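Local atomic coordinates of transcriptional regulator, LacI family (PDB entry 4RKQ), a protein that probably regulates transcription as a LacI-family regulator whose periplasmic-binding-protein-like part senses a small effector, presumably a sugar. Residues I195-L201 with V223-I229; Y112-A116 with V150-V155; V48-D52 with H66-V71. One frame throughout, in Å; residues are numbered along the deposited sequence.

Contact 1 of 3, residues I195-L201 with V223-I229; sequences ILAFNDL and VIGMDGI. With EDO (1,2-ethanediol), chain F.
Backbone hydrogen bonds set the register: Asp200 N donates to Met226 O (2.8 Å), Ala197 N to Ile224 O (2.9 Å) and Ile224 N to Ile195 O (3.0 Å). The last two pair parallel strands, Ile195 beside Val223 and Leu196 beside Ile224, with axes 4.9 Å apart at -16°. Beyond the strand ends, Asp200, chi1 m, turns its carboxylate to the other segment: OD2 accepts from Ile229 N (3.1 Å) and, weakly, from Gly228 N (2.9 Å), while OD1 is taken by Thr241. A side chain at Gly225 would collide with that OD1. Asn199, chi1 p, is the N-cap of helix 200-212, its OD1 receiving Met202 N; its ND2 donates to O1 (3.0 Å) of 1,2-ethanediol, a probable crystallisation additive whose O1 and O2 donate to Asp227 OD2 (2.5 Å) and OD1 (2.6 Å). Packing is lighter: Leu196 CD2 meets Ile224 CB at 3.7 Å, and Phe198 O lies 3.7 Å from Met226 CB. This is the beta-alpha-beta crossover of a periplasmic-binding-protein fold, whose strand-end loops probably line the effector cleft, as in relatives. Amide and carboxylate groups able to bind hydroxyls are consistent with a sugar-type effector.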
ATOM      1  N   ILE A 195     -21.415  11.989  -3.956  1.00 23.84           N
ATOM      2  CA  ILE A 195     -20.213  12.484  -3.311  1.00 17.54           C
ATOM      3  C   ILE A 195     -18.984  12.181  -4.160  1.00 23.42           C
ATOM      4  O   ILE A 195     -18.739  11.017  -4.497  1.00 22.64           O
ATOM      5  CB  ILE A 195     -20.030  11.887  -1.914  1.00 22.05           C
ATOM      6  CG1 ILE A 195     -21.193  12.313  -0.999  1.00 26.51           C
ATOM      7  CG2 ILE A 195     -18.696  12.333  -1.313  1.00 26.49           C
ATOM      8  CD1 ILE A 195     -21.143  11.735   0.389  1.00 31.49           C
ATOM      9  N   LEU A 196     -18.232  13.240  -4.491  1.00 18.70           N
ATOM     10  CA  LEU A 196     -16.948  13.143  -5.204  1.00 23.19           C
ATOM     11  C   LEU A 196     -15.847  13.322  -4.160  1.00 25.38           C
ATOM     12  O   LEU A 196     -15.887  14.279  -3.394  1.00 22.31           O
ATOM     13  CB  LEU A 196     -16.792  14.235  -6.270  1.00 25.32           C
ATOM     14  CG  LEU A 196     -17.798  14.226  -7.424  1.00 33.50           C
ATOM     15  CD1 LEU A 196     -17.593  15.462  -8.286  1.00 76.19           C
ATOM     16  CD2 LEU A 196     -17.689  12.978  -8.274  1.00 35.99           C
ATOM     17  N   ALA A 197     -14.890  12.397  -4.105  1.00 23.93           N
ATOM     18  CA  ALA A 197     -13.839  12.501  -3.126  1.00 23.72           C
ATOM     19  C   ALA A 197     -12.528  12.817  -3.805  1.00 20.47           C
ATOM     20  O   ALA A 197     -12.263  12.377  -4.908  1.00 21.24           O
ATOM     21  CB  ALA A 197     -13.730  11.214  -2.336  1.00 24.16           C
ATOM     22  N   PHE A 198     -11.722  13.584  -3.095  1.00 18.66           N
ATOM     23  CA  PHE A 198     -10.383  13.968  -3.509  1.00 19.52           C
ATOM     24  C   PHE A 198      -9.583  12.780  -4.046  1.00 17.75           C
ATOM     25  O   PHE A 198      -8.910  12.889  -5.052  1.00 18.75           O
ATOM     26  CB  PHE A 198      -9.671  14.619  -2.296  1.00 19.93           C
ATOM     27  CG  PHE A 198      -8.262  14.968  -2.561  1.00 18.59           C
ATOM     28  CD1 PHE A 198      -7.936  16.158  -3.189  1.00 23.98           C
ATOM     29  CD2 PHE A 198      -7.238  14.085  -2.215  1.00 19.45           C
ATOM     30  CE1 PHE A 198      -6.607  16.471  -3.470  1.00 24.31           C
ATOM     31  CE2 PHE A 198      -5.904  14.401  -2.496  1.00 26.41           C
ATOM     32  CZ  PHE A 198      -5.587  15.591  -3.119  1.00 26.52           C
ATOM     33  N   ASN A 199      -9.627  11.655  -3.337  1.00 19.09           N
ATOM     34  CA  ASN A 199      -9.045  10.462  -3.834  1.00 15.41           C
ATOM     35  C   ASN A 199      -9.729   9.229  -3.279  1.00 18.19           C
ATOM     36  O   ASN A 199     -10.622   9.330  -2.402  1.00 20.06           O
ATOM     37  CB  ASN A 199      -7.515  10.421  -3.529  1.00 15.38           C
ATOM     38  CG  ASN A 199      -7.193  10.461  -2.047  1.00 21.43           C
ATOM     39  OD1 ASN A 199      -8.045  10.248  -1.192  1.00 22.26           O
ATOM     40  ND2 ASN A 199      -5.929  10.730  -1.741  1.00 22.78           N
ATOM     41  N   ASP A 200      -9.277   8.076  -3.767  1.00 20.49           N
ATOM     42  CA  ASP A 200      -9.809   6.753  -3.336  1.00 18.23           C
ATOM     43  C   ASP A 200      -9.687   6.438  -1.853  1.00 20.46           C
ATOM     44  O   ASP A 200     -10.598   5.863  -1.279  1.00 19.43           O
ATOM     45  CB  ASP A 200      -9.175   5.607  -4.117  1.00 16.93           C
ATOM     46  CG  ASP A 200      -9.603   5.549  -5.594  1.00 20.19           C
ATOM     47  OD1 ASP A 200     -10.495   6.309  -5.982  1.00 22.77           O
ATOM     48  OD2 ASP A 200      -9.024   4.708  -6.349  1.00 18.83           O
ATOM     49  N   LEU A 201      -8.564   6.776  -1.228  1.00 18.61           N
ATOM     50  CA  LEU A 201      -8.410   6.544   0.191  1.00 23.01           C
ATOM     51  C   LEU A 201      -9.495   7.303   0.979  1.00 21.03           C
ATOM     52  O   LEU A 201     -10.152   6.736   1.872  1.00 19.87           O
ATOM     53  CB  LEU A 201      -7.036   7.020   0.640  1.00 18.77           C
ATOM     54  CG  LEU A 201      -6.772   6.860   2.121  1.00 18.11           C
ATOM     55  CD1 LEU A 201      -6.874   5.410   2.501  1.00 25.63           C
ATOM     56  CD2 LEU A 201      -5.421   7.469   2.515  1.00 23.26           C
ATOM     57  N   VAL A 223     -20.901   7.341  -5.080  1.00 25.97           N
ATOM     58  CA  VAL A 223     -19.574   7.766  -4.633  1.00 19.16           C
ATOM     59  C   VAL A 223     -18.597   7.563  -5.789  1.00 19.80           C
ATOM     60  O   VAL A 223     -18.604   6.496  -6.471  1.00 19.70           O
ATOM     61  CB  VAL A 223     -19.098   7.022  -3.368  1.00 22.81           C
ATOM     62  CG1 VAL A 223     -17.693   7.469  -2.935  1.00 21.71           C
ATOM     63  CG2 VAL A 223     -20.053   7.212  -2.208  1.00 23.34           C
ATOM     64  N   ILE A 224     -17.814   8.610  -6.058  1.00 18.03           N
ATOM     65  CA  ILE A 224     -16.752   8.534  -7.023  1.00 21.67           C
ATOM     66  C   ILE A 224     -15.419   9.004  -6.423  1.00 17.43           C
ATOM     67  O   ILE A 224     -15.326  10.064  -5.824  1.00 17.20           O
ATOM     68  CB  ILE A 224     -17.042   9.368  -8.289  1.00 24.29           C
ATOM     69  CG1 ILE A 224     -18.384   8.968  -8.923  1.00 22.66           C
ATOM     70  CG2 ILE A 224     -15.930   9.146  -9.313  1.00 24.45           C
ATOM     71  CD1 ILE A 224     -18.754   9.790 -10.139  1.00 22.74           C
ATOM     72  N   GLY A 225     -14.378   8.201  -6.606  1.00 20.59           N
ATOM     73  CA  GLY A 225     -13.055   8.596  -6.140  1.00 23.41           C
ATOM     74  C   GLY A 225     -12.130   9.036  -7.256  1.00 23.86           C
ATOM     75  O   GLY A 225     -12.565   9.403  -8.339  1.00 20.40           O
ATOM     76  N   MET A 226     -10.836   9.001  -6.963  1.00 17.01           N
ATOM     77  CA  MET A 226      -9.786   9.273  -7.921  1.00 18.52           C
ATOM     78  C   MET A 226      -8.522   8.507  -7.492  1.00 19.25           C
ATOM     79  O   MET A 226      -8.126   8.527  -6.321  1.00 17.67           O
ATOM     80  CB  MET A 226      -9.501  10.803  -8.046  1.00 14.18           C
ATOM     81  CG  MET A 226      -8.179  11.157  -8.758  1.00 23.70           C
ATOM     82  SD  MET A 226      -7.991  12.923  -9.180  1.00 17.10           S
ATOM     83  CE  MET A 226      -9.185  13.085 -10.507  1.00 29.75           C
ATOM     84  N   ASP A 227      -7.942   7.813  -8.459  1.00 17.02           N
ATOM     85  CA  ASP A 227      -6.591   7.243  -8.394  1.00 18.42           C
ATOM     86  C   ASP A 227      -6.577   5.864  -9.063  1.00 19.48           C
ATOM     87  O   ASP A 227      -5.652   5.524  -9.780  1.00 24.49           O
ATOM     88  CB  ASP A 227      -6.019   7.120  -6.961  1.00 22.24           C
ATOM     89  CG  ASP A 227      -5.448   8.418  -6.395  1.00 19.82           C
ATOM     90  OD1 ASP A 227      -5.249   9.416  -7.137  1.00 23.70           O
ATOM     91  OD2 ASP A 227      -5.163   8.440  -5.158  1.00 24.10           O
ATOM     92  N   GLY A 228      -7.597   5.062  -8.824  1.00 18.62           N
ATOM     93  CA  GLY A 228      -7.596   3.695  -9.342  1.00 19.79           C
ATOM     94  C   GLY A 228      -6.713   2.770  -8.511  1.00 23.08           C
ATOM     95  O   GLY A 228      -6.098   1.869  -9.053  1.00 22.05           O
ATOM     96  N   ILE A 229      -6.608   3.001  -7.199  1.00 19.97           N
ATOM     97  CA  ILE A 229      -5.834   2.068  -6.353  1.00 25.23           C
ATOM     98  C   ILE A 229      -6.519   0.666  -6.345  1.00 23.90           C
ATOM     99  O   ILE A 229      -7.731   0.568  -6.398  1.00 22.62           O
ATOM    100  CB  ILE A 229      -5.607   2.609  -4.922  1.00 20.38           C
ATOM    101  CG1 ILE A 229      -6.897   2.888  -4.180  1.00 21.58           C
ATOM    102  CG2 ILE A 229      -4.786   3.906  -4.953  1.00 34.88           C
ATOM    103  CD1 ILE A 229      -6.698   3.267  -2.753  1.00 22.23           C
TER
HETATM  104  C1  EDO F 402      -2.871  11.079  -4.105  1.00 29.24           C
HETATM  105  O1  EDO F 402      -3.767  10.011  -3.743  1.00 25.78           O
HETATM  106  C2  EDO F 402      -2.658  11.135  -5.601  1.00 36.97           C
HETATM  107  O2  EDO F 402      -3.929  11.494  -6.157  1.00 23.36           O
HETATM  108  O   HOH W   1      -9.850   2.256  -7.126  1.00 22.21           O
HETATM  109  O   HOH W   2      -5.827   7.120  -2.738  1.00 16.62           O

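Contact 2 of 3, residues Y112-A116 with V150-V155. With EDO (1,2-ethanediol), chain F.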
ATOM      1  N   TYR A 112      -7.008  18.077 -14.633  1.00 19.27           N
ATOM      2  CA  TYR A 112      -8.101  18.007 -13.681  1.00 15.42           C
ATOM      3  C   TYR A 112      -9.401  18.665 -14.164  1.00 26.63           C
ATOM      4  O   TYR A 112     -10.465  18.350 -13.647  1.00 23.41           O
ATOM      5  CB  TYR A 112      -7.717  18.550 -12.321  1.00 22.93           C
ATOM      6  CG  TYR A 112      -6.654  17.746 -11.648  1.00 21.93           C
ATOM      7  CD1 TYR A 112      -6.918  16.461 -11.213  1.00 17.44           C
ATOM      8  CD2 TYR A 112      -5.384  18.272 -11.425  1.00 23.45           C
ATOM      9  CE1 TYR A 112      -5.945  15.708 -10.568  1.00 22.26           C
ATOM     10  CE2 TYR A 112      -4.400  17.523 -10.793  1.00 18.18           C
ATOM     11  CZ  TYR A 112      -4.684  16.224 -10.382  1.00 21.02           C
ATOM     12  OH  TYR A 112      -3.733  15.472  -9.708  1.00 20.92           O
ATOM     13  N   GLN A 113      -9.337  19.548 -15.144  1.00 21.68           N
ATOM     14  CA  GLN A 113     -10.583  20.053 -15.732  1.00 24.98           C
ATOM     15  C   GLN A 113     -11.314  18.957 -16.468  1.00 18.91           C
ATOM     16  O   GLN A 113     -12.538  18.842 -16.392  1.00 26.93           O
ATOM     17  CB  GLN A 113     -10.298  21.198 -16.679  1.00 31.97           C
ATOM     18  CG  GLN A 113      -9.837  22.389 -15.886  1.00 38.37           C
ATOM     19  CD  GLN A 113      -9.833  23.648 -16.692  1.00 73.24           C
ATOM     20  OE1 GLN A 113     -10.455  23.726 -17.755  1.00 59.81           O
ATOM     21  NE2 GLN A 113      -9.138  24.652 -16.187  1.00 63.62           N
ATOM     22  N   HIS A 114     -10.569  18.144 -17.182  1.00 29.26           N
ATOM     23  CA  HIS A 114     -11.140  17.018 -17.839  1.00 22.53           C
ATOM     24  C   HIS A 114     -11.725  15.984 -16.862  1.00 24.54           C
ATOM     25  O   HIS A 114     -12.834  15.465 -17.063  1.00 31.27           O
ATOM     26  CB  HIS A 114     -10.120  16.375 -18.716  1.00 30.35           C
ATOM     27  CG  HIS A 114     -10.527  15.028 -19.185  1.00 35.16           C
ATOM     28  ND1 HIS A 114     -11.260  14.839 -20.331  1.00 33.73           N
ATOM     29  CD2 HIS A 114     -10.348  13.801 -18.640  1.00 39.67           C
ATOM     30  CE1 HIS A 114     -11.478  13.552 -20.500  1.00 28.26           C
ATOM     31  NE2 HIS A 114     -10.951  12.900 -19.479  1.00 45.19           N
ATOM     32  N   ALA A 115     -10.984  15.669 -15.806  1.00 22.21           N
ATOM     33  CA  ALA A 115     -11.457  14.710 -14.804  1.00 25.24           C
ATOM     34  C   ALA A 115     -12.751  15.199 -14.157  1.00 27.19           C
ATOM     35  O   ALA A 115     -13.668  14.411 -13.918  1.00 28.08           O
ATOM     36  CB  ALA A 115     -10.392  14.496 -13.715  1.00 18.46           C
ATOM     37  N   ALA A 116     -12.785  16.487 -13.833  1.00 23.74           N
ATOM     38  CA  ALA A 116     -13.925  17.101 -13.163  1.00 22.96           C
ATOM     39  C   ALA A 116     -15.147  17.026 -14.054  1.00 28.45           C
ATOM     40  O   ALA A 116     -16.243  16.700 -13.592  1.00 28.07           O
ATOM     41  CB  ALA A 116     -13.605  18.551 -12.796  1.00 20.16           C
ATOM     42  N   VAL A 150      -5.719  21.915  -6.589  1.00 25.36           N
ATOM     43  CA  VAL A 150      -5.975  22.133  -7.994  1.00 25.65           C
ATOM     44  C   VAL A 150      -7.157  21.304  -8.465  1.00 22.58           C
ATOM     45  O   VAL A 150      -8.015  21.775  -9.209  1.00 25.13           O
ATOM     46  CB  VAL A 150      -4.727  21.769  -8.819  1.00 26.97           C
ATOM     47  CG1 VAL A 150      -5.026  21.821 -10.308  1.00 23.14           C
ATOM     48  CG2 VAL A 150      -3.577  22.711  -8.424  1.00 27.00           C
ATOM     49  N   ARG A 151      -7.207  20.052  -8.032  1.00 25.22           N
ATOM     50  CA  ARG A 151      -8.247  19.163  -8.526  1.00 17.96           C
ATOM     51  C   ARG A 151      -9.563  19.612  -7.953  1.00 22.62           C
ATOM     52  O   ARG A 151     -10.553  19.623  -8.670  1.00 25.66           O
ATOM     53  CB  ARG A 151      -7.951  17.680  -8.234  1.00 22.99           C
ATOM     54  CG  ARG A 151      -8.031  17.245  -6.782  1.00 23.26           C
ATOM     55  CD  ARG A 151      -7.659  15.764  -6.655  1.00 22.50           C
ATOM     56  NE  ARG A 151      -6.221  15.568  -6.824  1.00 25.10           N
ATOM     57  CZ  ARG A 151      -5.572  14.441  -6.540  1.00 21.58           C
ATOM     58  NH1 ARG A 151      -6.224  13.373  -6.067  1.00 24.33           N
ATOM     59  NH2 ARG A 151      -4.267  14.381  -6.718  1.00 23.62           N
ATOM     60  N   GLY A 152      -9.538  20.026  -6.689  1.00 23.09           N
ATOM     61  CA  GLY A 152     -10.728  20.506  -5.983  1.00 22.90           C
ATOM     62  C   GLY A 152     -11.286  21.775  -6.608  1.00 23.48           C
ATOM     63  O   GLY A 152     -12.495  21.903  -6.749  1.00 22.75           O
ATOM     64  N   LYS A 153     -10.416  22.718  -6.970  1.00 30.24           N
ATOM     65  CA  LYS A 153     -10.851  23.928  -7.704  1.00 26.56           C
ATOM     66  C   LYS A 153     -11.500  23.570  -9.020  1.00 24.88           C
ATOM     67  O   LYS A 153     -12.514  24.166  -9.398  1.00 26.91           O
ATOM     68  CB  LYS A 153      -9.676  24.917  -7.908  1.00 28.22           C
ATOM     69  CG  LYS A 153      -9.217  25.562  -6.614  1.00 31.85           C
ATOM     70  CD  LYS A 153      -7.961  26.430  -6.759  1.00 35.95           C
ATOM     71  CE  LYS A 153      -7.656  27.103  -5.428  1.00 56.14           C
ATOM     72  NZ  LYS A 153      -6.223  27.404  -5.211  1.00 47.30           N
ATOM     73  N   ALA A 154     -10.973  22.555  -9.701  1.00 20.50           N
ATOM     74  CA  ALA A 154     -11.522  22.141 -10.973  1.00 19.51           C
ATOM     75  C   ALA A 154     -12.938  21.594 -10.819  1.00 31.89           C
ATOM     76  O   ALA A 154     -13.793  21.895 -11.618  1.00 26.90           O
ATOM     77  CB  ALA A 154     -10.630  21.100 -11.637  1.00 22.06           C
ATOM     78  N   VAL A 155     -13.181  20.800  -9.780  1.00 24.87           N
ATOM     79  CA  VAL A 155     -14.523  20.255  -9.535  1.00 21.65           C
ATOM     80  C   VAL A 155     -15.521  21.370  -9.161  1.00 21.36           C
ATOM     81  O   VAL A 155     -16.647  21.407  -9.680  1.00 28.33           O
ATOM     82  CB  VAL A 155     -14.469  19.165  -8.436  1.00 19.40           C
ATOM     83  CG1 VAL A 155     -15.869  18.703  -8.029  1.00 25.72           C
ATOM     84  CG2 VAL A 155     -13.593  17.994  -8.892  1.00 29.47           C
TER
HETATM   85  C1  EDO F 402      -2.871  11.079  -4.105  1.00 29.24           C
HETATM   86  O1  EDO F 402      -3.767  10.011  -3.743  1.00 25.78           O
HETATM   87  C2  EDO F 402      -2.658  11.135  -5.601  1.00 36.97           C
HETATM   88  O2  EDO F 402      -3.929  11.494  -6.157  1.00 23.36           O
HETATM   89  O   HOH W   3     -10.701  16.936 -10.878  1.00 32.72           O
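In LacI-family regulators the effector cleft of the periplasmic-binding-protein fold is lined partly by the N-terminal ends of helices, and this contact brings two such ends together, those of helices 112-125 and 150-161. Their short segments cross at -48° with axes 8.4 Å apart at closest approach, a separation that small residues permit. Ala154 sits against the first turn of the partner helix, its CB 3.4 Å from Tyr112 O and 3.9 Å from Tyr112 CB. One turn further on, Ala116 CB lies 4.1 Å from Ala154 CB, 3.6 Å from Ala154 O and 3.9 Å from Val155 CG2, so the alanines let the backbones approach until the CA atoms of Ala116 and Val155 are 4.8 Å apart.

Tyr112 supplies the largest share of the buried surface. With chi1 in m, its ring lies along the second helix: Arg151 CB stands over one face in a CH-pi contact, 3.7 Å from the centroid of the Tyr112 ring, and Val150 CG1 is 3.7 Å from Tyr112 CD2. The phenol OH is hydrogen-bonded to Asp98. Arg151 continues past the ring toward the cleft, where NH1 binds Phe198 O and the side chain makes a cation-pi contact with Phe198, tying this helix pair to the strand-end loop of contact 1. The ethanediol, probably left from the crystallisation liquor, lies in what is probably the effector cleft: its O2 accepts from both Arg151 NH1 and Arg151 NH2, at 3.0 Å each.

Contact 3 of 3, residues V48-D52 with H66-V71; sequences VVVDD and HLAPQV
A strand can be covered by the helix that follows it through a single His-carboxylate hydrogen bond and a few aliphatic contacts, and residues 48-52 and 66-71 illustrate the case. The first segment is a regular beta strand; the second begins in helical residues 66-67, with 68-70 in 3-10 conformation, where Gln70 N bonds Leu67 O (2.9 Å) and Val71 N bonds Ala68 O (3.2 Å). The backbones stay well apart, the CA atoms of Asp51 and Leu67 being closest at 7.5 Å, so side chains alone bridge the gap.

In the polar link, Asp51 and His66 both hold chi1 near t, and His66 ND1 donates almost linearly (171°) to Asp51 OD2 at 2.6 Å, the oxygen lying at the ring edge near its plane. Asp51 OD1 meanwhile forms a salt bridge with Arg58.

Apolar contacts lie beside it. Strand alternation turns Val49 and Asp51 toward the second segment, and Val48 and Val50 away. Val49, chi1 m, offers CG2 to Leu67 CD2 at 3.9 Å and to Val71 CG1 at 4.0 Å; Leu67 CD2 also comes within 4.1 Å of Asp51 CB.

Together these join successive elements of the Rossmann-like N-terminal half. Strand 47-52, outermost in this chain's sheet, hydrogen-bonds to strand 17-22 through Val49 and Asp51, and Val48 packs on helix 29-43. On its outer side Val50 packs on Val50 of the second subunit and makes backbone hydrogen bonds to that subunit, and the His66 ring stacks on His47 of the second subunit, so strand 47-52 and helix 60-67 both reach the dimer interface.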
ATOM      1  N   VAL A  48      16.971   0.868  -8.490  1.00 19.92           N
ATOM      2  CA  VAL A  48      16.048   1.872  -7.963  1.00 14.73           C
ATOM      3  C   VAL A  48      16.092   1.823  -6.426  1.00 18.77           C
ATOM      4  O   VAL A  48      16.109   0.744  -5.811  1.00 15.38           O
ATOM      5  CB  VAL A  48      14.581   1.635  -8.385  1.00 17.87           C
ATOM      6  CG1 VAL A  48      13.660   2.739  -7.867  1.00 27.25           C
ATOM      7  CG2 VAL A  48      14.435   1.540  -9.893  1.00 30.97           C
ATOM      8  N   VAL A  49      16.131   2.990  -5.818  1.00 15.96           N
ATOM      9  CA  VAL A  49      15.975   3.115  -4.363  1.00 14.09           C
ATOM     10  C   VAL A  49      14.826   4.106  -4.042  1.00 14.72           C
ATOM     11  O   VAL A  49      14.682   5.164  -4.684  1.00 23.90           O
ATOM     12  CB  VAL A  49      17.244   3.599  -3.669  1.00 31.23           C
ATOM     13  CG1 VAL A  49      18.254   2.452  -3.599  1.00 31.18           C
ATOM     14  CG2 VAL A  49      17.833   4.805  -4.383  1.00 20.77           C
ATOM     15  N   VAL A  50      14.019   3.747  -3.045  1.00 12.52           N
ATOM     16  CA  VAL A  50      12.861   4.540  -2.661  1.00 14.85           C
ATOM     17  C   VAL A  50      13.167   5.247  -1.341  1.00 12.46           C
ATOM     18  O   VAL A  50      13.705   4.605  -0.433  1.00 12.48           O
ATOM     19  CB  VAL A  50      11.620   3.629  -2.510  1.00 17.73           C
ATOM     20  CG1 VAL A  50      10.452   4.430  -1.969  1.00 19.39           C
ATOM     21  CG2 VAL A  50      11.266   3.035  -3.868  1.00 22.89           C
ATOM     22  N   ASP A  51      12.898   6.549  -1.272  1.00 12.99           N
ATOM     23  CA  ASP A  51      12.947   7.297   0.002  1.00 13.73           C
ATOM     24  C   ASP A  51      11.497   7.749   0.320  1.00 15.43           C
ATOM     25  O   ASP A  51      10.932   8.607  -0.408  1.00 12.81           O
ATOM     26  CB  ASP A  51      13.836   8.506  -0.141  1.00 11.73           C
ATOM     27  CG  ASP A  51      14.016   9.296   1.175  1.00 22.63           C
ATOM     28  OD1 ASP A  51      13.199   9.181   2.114  1.00 18.51           O
ATOM     29  OD2 ASP A  51      14.988  10.070   1.236  1.00 18.69           O
ATOM     30  N   ASP A  52      10.932   7.156   1.383  1.00 12.84           N
ATOM     31  CA  ASP A  52       9.635   7.525   1.928  1.00 11.06           C
ATOM     32  C   ASP A  52       9.963   8.637   2.916  1.00 14.40           C
ATOM     33  O   ASP A  52      10.540   8.351   4.000  1.00 12.52           O
ATOM     34  CB  ASP A  52       8.980   6.351   2.645  1.00 14.53           C
ATOM     35  CG  ASP A  52       7.834   6.756   3.554  1.00 21.53           C
ATOM     36  OD1 ASP A  52       7.350   7.908   3.490  1.00 19.81           O
ATOM     37  OD2 ASP A  52       7.457   5.912   4.395  1.00 16.00           O
ATOM     38  N   HIS A  66      19.206  13.608   0.018  1.00 16.84           N
ATOM     39  CA  HIS A  66      19.641  12.272   0.421  1.00 15.22           C
ATOM     40  C   HIS A  66      19.955  11.367  -0.786  1.00 17.87           C
ATOM     41  O   HIS A  66      20.996  10.735  -0.864  1.00 14.98           O
ATOM     42  CB  HIS A  66      18.533  11.685   1.290  1.00 12.02           C
ATOM     43  CG  HIS A  66      18.633  10.227   1.555  1.00 13.15           C
ATOM     44  ND1 HIS A  66      17.529   9.408   1.562  1.00 19.24           N
ATOM     45  CD2 HIS A  66      19.680   9.449   1.915  1.00 21.91           C
ATOM     46  CE1 HIS A  66      17.895   8.177   1.889  1.00 18.37           C
ATOM     47  NE2 HIS A  66      19.196   8.174   2.092  1.00 18.23           N
ATOM     48  N   LEU A  67      19.067  11.345  -1.741  1.00 11.49           N
ATOM     49  CA  LEU A  67      19.195  10.406  -2.875  1.00 16.19           C
ATOM     50  C   LEU A  67      20.288  10.819  -3.867  1.00 13.42           C
ATOM     51  O   LEU A  67      20.983   9.951  -4.403  1.00 13.52           O
ATOM     52  CB  LEU A  67      17.876  10.317  -3.604  1.00 13.71           C
ATOM     53  CG  LEU A  67      16.665   9.662  -2.944  1.00 18.88           C
ATOM     54  CD1 LEU A  67      15.398   9.901  -3.740  1.00 19.16           C
ATOM     55  CD2 LEU A  67      16.917   8.192  -2.777  1.00 24.81           C
ATOM     56  N   ALA A  68      20.443  12.144  -4.077  1.00 15.47           N
ATOM     57  CA  ALA A  68      21.279  12.716  -5.137  1.00 11.72           C
ATOM     58  C   ALA A  68      22.622  12.009  -5.348  1.00 17.21           C
ATOM     59  O   ALA A  68      22.900  11.538  -6.482  1.00 13.77           O
ATOM     60  CB  ALA A  68      21.497  14.206  -4.969  1.00 17.02           C
ATOM     61  N   PRO A  69      23.433  11.886  -4.293  1.00 13.20           N
ATOM     62  CA  PRO A  69      24.759  11.272  -4.531  1.00 14.84           C
ATOM     63  C   PRO A  69      24.772   9.784  -4.908  1.00 19.08           C
ATOM     64  O   PRO A  69      25.789   9.311  -5.367  1.00 17.35           O
ATOM     65  CB  PRO A  69      25.489  11.412  -3.184  1.00 25.22           C
ATOM     66  CG  PRO A  69      24.501  11.920  -2.196  1.00 29.17           C
ATOM     67  CD  PRO A  69      23.217  12.241  -2.865  1.00 14.34           C
ATOM     68  N   GLN A  70      23.678   9.067  -4.719  1.00 13.43           N
ATOM     69  CA  GLN A  70      23.632   7.665  -5.084  1.00 13.95           C
ATOM     70  C   GLN A  70      22.763   7.375  -6.292  1.00 15.56           C
ATOM     71  O   GLN A  70      22.517   6.228  -6.605  1.00 17.32           O
ATOM     72  CB  GLN A  70      23.286   6.786  -3.882  1.00 24.21           C
ATOM     73  CG  GLN A  70      21.957   6.998  -3.274  1.00 30.61           C
ATOM     74  CD  GLN A  70      21.708   6.024  -2.119  1.00127.52           C
ATOM     75  OE1 GLN A  70      21.541   4.815  -2.303  1.00 36.33           O
ATOM     76  NE2 GLN A  70      21.695   6.552  -0.920  1.00 39.82           N
ATOM     77  N   VAL A  71      22.311   8.410  -6.989  1.00 12.16           N
ATOM     78  CA  VAL A  71      21.472   8.226  -8.154  1.00 14.51           C
ATOM     79  C   VAL A  71      21.892   9.135  -9.276  1.00 17.70           C
ATOM     80  O   VAL A  71      22.618  10.084  -9.072  1.00 15.82           O
ATOM     81  CB  VAL A  71      19.957   8.492  -7.882  1.00 16.34           C
ATOM     82  CG1 VAL A  71      19.505   7.592  -6.751  1.00 17.25           C
ATOM     83  CG2 VAL A  71      19.680   9.969  -7.602  1.00 17.75           C
TER

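From the N terminus, contact 3 comes first, closing a short loop of 13 residues between strand 47-52 and the end of helix 60-67. Contact 2 spans 33 residues, and contact 1 closes last, over the 21 that include most of helix 200-212. The three follow in series, neither nested nor crossed. Contacts 1 and 2, centres about 13 Å apart, meet: Arg151 NH1 reaches Phe198 O at 2.9 Å, and Met226 CE packs on Ala115 CB at 3.7 Å, joining helix ends to strand ends around one ethanediol. Contact 3, its centre about 30 Å from that of contact 1, lies at the subunit interface, whereas no other chain of the assembly touches contacts 1 and 2.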